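Local structure of CRISPR-associated protein, Cse2 family (Thermobifida fusca, 4H79) at residues Ser87-His98 and Tyr144-Val155. The protein probably binds nucleic acid as the small Cse2 (CasB) subunit of the CRISPR-associated Cascade complex of type I-E. Numbering follows the deposited sequence.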
# COMPACT_ATOMS: atom_id res chain seq x y z
N SER A 87 -4.75 8.16 2.02
CA SER A 87 -4.19 6.84 2.29
C SER A 87 -4.68 5.80 1.31
O SER A 87 -3.87 4.99 0.84
CB SER A 87 -4.50 6.40 3.72
OG SER A 87 -3.95 7.34 4.64
N ALA A 88 -5.99 5.80 1.02
CA ALA A 88 -6.56 4.90 -0.01
C ALA A 88 -5.98 5.20 -1.38
O ALA A 88 -5.62 4.27 -2.16
CB ALA A 88 -8.08 5.04 -0.10
N HIS A 89 -5.85 6.48 -1.68
CA HIS A 89 -5.27 6.90 -2.98
C HIS A 89 -3.82 6.41 -3.14
O HIS A 89 -3.41 5.84 -4.23
CB HIS A 89 -5.33 8.44 -3.06
CG HIS A 89 -4.75 8.99 -4.34
ND1 HIS A 89 -4.85 8.33 -5.51
CD2 HIS A 89 -4.05 10.16 -4.60
CE1 HIS A 89 -4.27 9.03 -6.48
NE2 HIS A 89 -3.78 10.16 -5.93
N ILE A 90 -3.00 6.60 -2.09
CA ILE A 90 -1.60 6.12 -2.14
C ILE A 90 -1.55 4.57 -2.30
O ILE A 90 -0.77 4.04 -3.13
CB ILE A 90 -0.78 6.55 -0.88
CG1 ILE A 90 -0.70 8.09 -0.82
CG2 ILE A 90 0.60 5.89 -0.86
CD1 ILE A 90 -0.27 8.65 0.54
N ALA A 91 -2.37 3.87 -1.49
CA ALA A 91 -2.34 2.41 -1.55
C ALA A 91 -2.70 1.91 -2.95
O ALA A 91 -2.05 0.97 -3.46
CB ALA A 91 -3.27 1.80 -0.50
N LEU A 92 -3.79 2.44 -3.52
CA LEU A 92 -4.23 2.02 -4.88
C LEU A 92 -3.19 2.33 -5.92
O LEU A 92 -2.97 1.50 -6.84
CB LEU A 92 -5.53 2.73 -5.29
CG LEU A 92 -6.82 1.91 -5.06
CD1 LEU A 92 -6.90 0.67 -5.96
CD2 LEU A 92 -6.89 1.46 -3.67
N THR A 93 -2.55 3.50 -5.80
CA THR A 93 -1.47 3.90 -6.81
C THR A 93 -0.31 2.95 -6.67
O THR A 93 0.26 2.47 -7.68
CB THR A 93 -1.00 5.34 -6.50
OG1 THR A 93 -2.16 6.21 -6.65
CG2 THR A 93 0.09 5.79 -7.49
N LEU A 94 0.12 2.67 -5.41
CA LEU A 94 1.22 1.69 -5.21
C LEU A 94 0.84 0.32 -5.79
O LEU A 94 1.65 -0.35 -6.46
CB LEU A 94 1.59 1.54 -3.70
CG LEU A 94 2.23 2.79 -3.08
CD1 LEU A 94 2.34 2.62 -1.59
CD2 LEU A 94 3.64 3.03 -3.71
N TYR A 95 -0.37 -0.14 -5.50
CA TYR A 95 -0.77 -1.44 -6.06
C TYR A 95 -0.68 -1.45 -7.62
O TYR A 95 -0.26 -2.48 -8.24
CB TYR A 95 -2.24 -1.80 -5.60
CG TYR A 95 -2.71 -3.02 -6.39
CD1 TYR A 95 -2.19 -4.31 -6.10
CD2 TYR A 95 -3.65 -2.88 -7.46
CE1 TYR A 95 -2.53 -5.42 -6.89
CE2 TYR A 95 -4.05 -3.99 -8.21
CZ TYR A 95 -3.47 -5.24 -7.91
OH TYR A 95 -3.84 -6.36 -8.64
N ALA A 96 -1.15 -0.36 -8.26
CA ALA A 96 -1.09 -0.25 -9.74
C ALA A 96 0.33 -0.38 -10.27
O ALA A 96 0.57 -0.98 -11.31
CB ALA A 96 -1.71 1.09 -10.18
N ILE A 97 1.26 0.23 -9.55
CA ILE A 97 2.69 0.11 -9.92
C ILE A 97 3.17 -1.32 -9.69
O ILE A 97 3.80 -1.94 -10.57
CB ILE A 97 3.52 1.05 -9.02
CG1 ILE A 97 3.25 2.52 -9.41
CG2 ILE A 97 5.05 0.76 -9.20
CD1 ILE A 97 3.70 3.48 -8.34
N HIS A 98 2.76 -1.91 -8.54
CA HIS A 98 3.17 -3.30 -8.17
C HIS A 98 2.68 -4.35 -9.12
O HIS A 98 3.43 -5.26 -9.54
CB HIS A 98 2.58 -3.57 -6.73
CG HIS A 98 3.31 -4.64 -5.99
ND1 HIS A 98 3.12 -4.87 -4.67
CD2 HIS A 98 4.18 -5.65 -6.48
CE1 HIS A 98 3.89 -5.97 -4.31
NE2 HIS A 98 4.54 -6.43 -5.42
N TYR A 144 3.17 12.99 3.87
CA TYR A 144 2.59 11.88 3.10
C TYR A 144 3.17 11.78 1.71
O TYR A 144 3.33 10.69 1.19
CB TYR A 144 1.07 11.98 2.99
CG TYR A 144 0.42 11.37 4.18
CD1 TYR A 144 0.13 10.00 4.18
CD2 TYR A 144 0.13 12.12 5.32
CE1 TYR A 144 -0.44 9.39 5.27
CE2 TYR A 144 -0.44 11.51 6.43
CZ TYR A 144 -0.73 10.15 6.40
OH TYR A 144 -1.29 9.49 7.49
N LYS A 145 3.47 12.94 1.10
CA LYS A 145 4.17 12.92 -0.21
C LYS A 145 5.52 12.15 -0.14
O LYS A 145 5.85 11.36 -1.04
CB LYS A 145 4.38 14.35 -0.72
CG LYS A 145 5.26 14.45 -1.96
CD LYS A 145 4.77 15.58 -2.86
CE LYS A 145 5.91 16.53 -3.17
NZ LYS A 145 5.94 17.01 -4.57
N ALA A 146 6.31 12.40 0.91
CA ALA A 146 7.61 11.74 1.05
C ALA A 146 7.40 10.27 1.36
O ALA A 146 8.12 9.42 0.84
CB ALA A 146 8.46 12.42 2.14
N LEU A 147 6.40 9.98 2.19
CA LEU A 147 6.09 8.62 2.56
C LEU A 147 5.69 7.81 1.31
O LEU A 147 6.19 6.69 1.10
CB LEU A 147 4.95 8.56 3.59
CG LEU A 147 4.45 7.17 4.03
CD1 LEU A 147 5.60 6.30 4.57
CD2 LEU A 147 3.30 7.36 5.07
N ALA A 148 4.82 8.39 0.47
CA ALA A 148 4.42 7.72 -0.78
C ALA A 148 5.61 7.50 -1.70
O ALA A 148 5.69 6.43 -2.31
CB ALA A 148 3.33 8.53 -1.52
N GLN A 149 6.49 8.51 -1.86
CA GLN A 149 7.68 8.40 -2.77
C GLN A 149 8.61 7.29 -2.26
O GLN A 149 9.14 6.51 -3.05
CB GLN A 149 8.51 9.70 -2.88
CG GLN A 149 7.78 10.80 -3.66
CD GLN A 149 8.30 12.23 -3.48
OE1 GLN A 149 8.94 12.55 -2.49
NE2 GLN A 149 7.99 13.10 -4.43
N ARG A 150 8.81 7.24 -0.92
CA ARG A 150 9.71 6.22 -0.32
C ARG A 150 9.08 4.85 -0.47
O ARG A 150 9.79 3.89 -0.78
CB ARG A 150 10.10 6.53 1.12
CG ARG A 150 11.04 7.75 1.16
CD ARG A 150 11.12 8.27 2.59
NE ARG A 150 11.88 9.52 2.63
CZ ARG A 150 12.35 10.07 3.74
NH1 ARG A 150 12.15 9.46 4.92
NH2 ARG A 150 13.02 11.22 3.68
N LEU A 151 7.78 4.74 -0.25
CA LEU A 151 7.13 3.43 -0.44
C LEU A 151 7.21 2.96 -1.91
O LEU A 151 7.31 1.78 -2.21
CB LEU A 151 5.66 3.49 -0.01
CG LEU A 151 5.50 3.41 1.54
CD1 LEU A 151 4.08 3.81 1.99
CD2 LEU A 151 5.97 2.05 2.13
N ARG A 152 7.06 3.88 -2.83
CA ARG A 152 7.11 3.52 -4.26
C ARG A 152 8.46 2.81 -4.61
O ARG A 152 8.51 1.83 -5.37
CB ARG A 152 6.89 4.80 -5.11
CG ARG A 152 6.98 4.56 -6.58
CD ARG A 152 6.93 5.85 -7.45
NE ARG A 152 6.63 5.42 -8.83
CZ ARG A 152 7.38 4.61 -9.61
NH1 ARG A 152 6.95 4.27 -10.85
NH2 ARG A 152 8.55 4.15 -9.18
N GLU A 153 9.55 3.32 -4.06
CA GLU A 153 10.88 2.71 -4.32
C GLU A 153 10.91 1.26 -3.82
O GLU A 153 11.46 0.38 -4.46
CB GLU A 153 12.04 3.50 -3.65
CG GLU A 153 12.15 4.95 -4.16
CD GLU A 153 13.16 5.80 -3.35
OE1 GLU A 153 13.75 5.30 -2.33
OE2 GLU A 153 13.40 6.99 -3.72
N ILE A 154 10.30 1.03 -2.65
CA ILE A 154 10.27 -0.31 -2.04
C ILE A 154 9.37 -1.23 -2.88
O ILE A 154 9.73 -2.36 -3.18
CB ILE A 154 9.71 -0.27 -0.60
CG1 ILE A 154 10.68 0.54 0.37
CG2 ILE A 154 9.47 -1.68 -0.12
CD1 ILE A 154 12.04 -0.12 0.53
N VAL A 155 8.19 -0.76 -3.27
CA VAL A 155 7.24 -1.60 -4.01
C VAL A 155 7.83 -1.96 -5.39
O VAL A 155 7.62 -3.04 -5.90
CB VAL A 155 5.89 -0.80 -4.22
CG1 VAL A 155 5.00 -1.38 -5.27
CG2 VAL A 155 5.14 -0.68 -2.89
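Leu94 enters helix 144-160 as a knob into a hole, ringed by Ala148, Leu151, Arg152 and Val155. Its CD1 lies 3.8 Å from Leu151 CB, whereas CD2 presses on the backbone, 3.5 Å from Arg152 CA. One turn earlier, Ile90 spans Ala148 and Tyr144. With CG1 anti to the carbonyl carbon (chi1 -63°) and the chain extended (chi2 164°), its CD1 comes 3.9 Å from Tyr144 CD1, meeting the ring obliquely, while CG2 sits 3.9 Å from Ala148 CB. Cutting Ile90 back to an alanine removes CG1, CG2 and CD1, which would probably leave a gap between the helices beside Ala148 CB and the Tyr144 ring. At the other end, Val155 CG1 packs 3.6 Å from His98 CB, and Ile97 crosses the extended Arg152 chain, its CD1 3.5 Å from Arg152 NE. Tyr144 and His98 find polar partners on helix 167-176: Tyr144 OH bonds to Leu174 O and His98 ND1 to Tyr167 OH. The segment axes run 25° from parallel, approaching to 9.8 Å. No hydrogen bond joins the segments, so this central packing of the helical Cse2 fold rests mainly on van der Waals contact of apolar side chains, bordered by exposed Arg152.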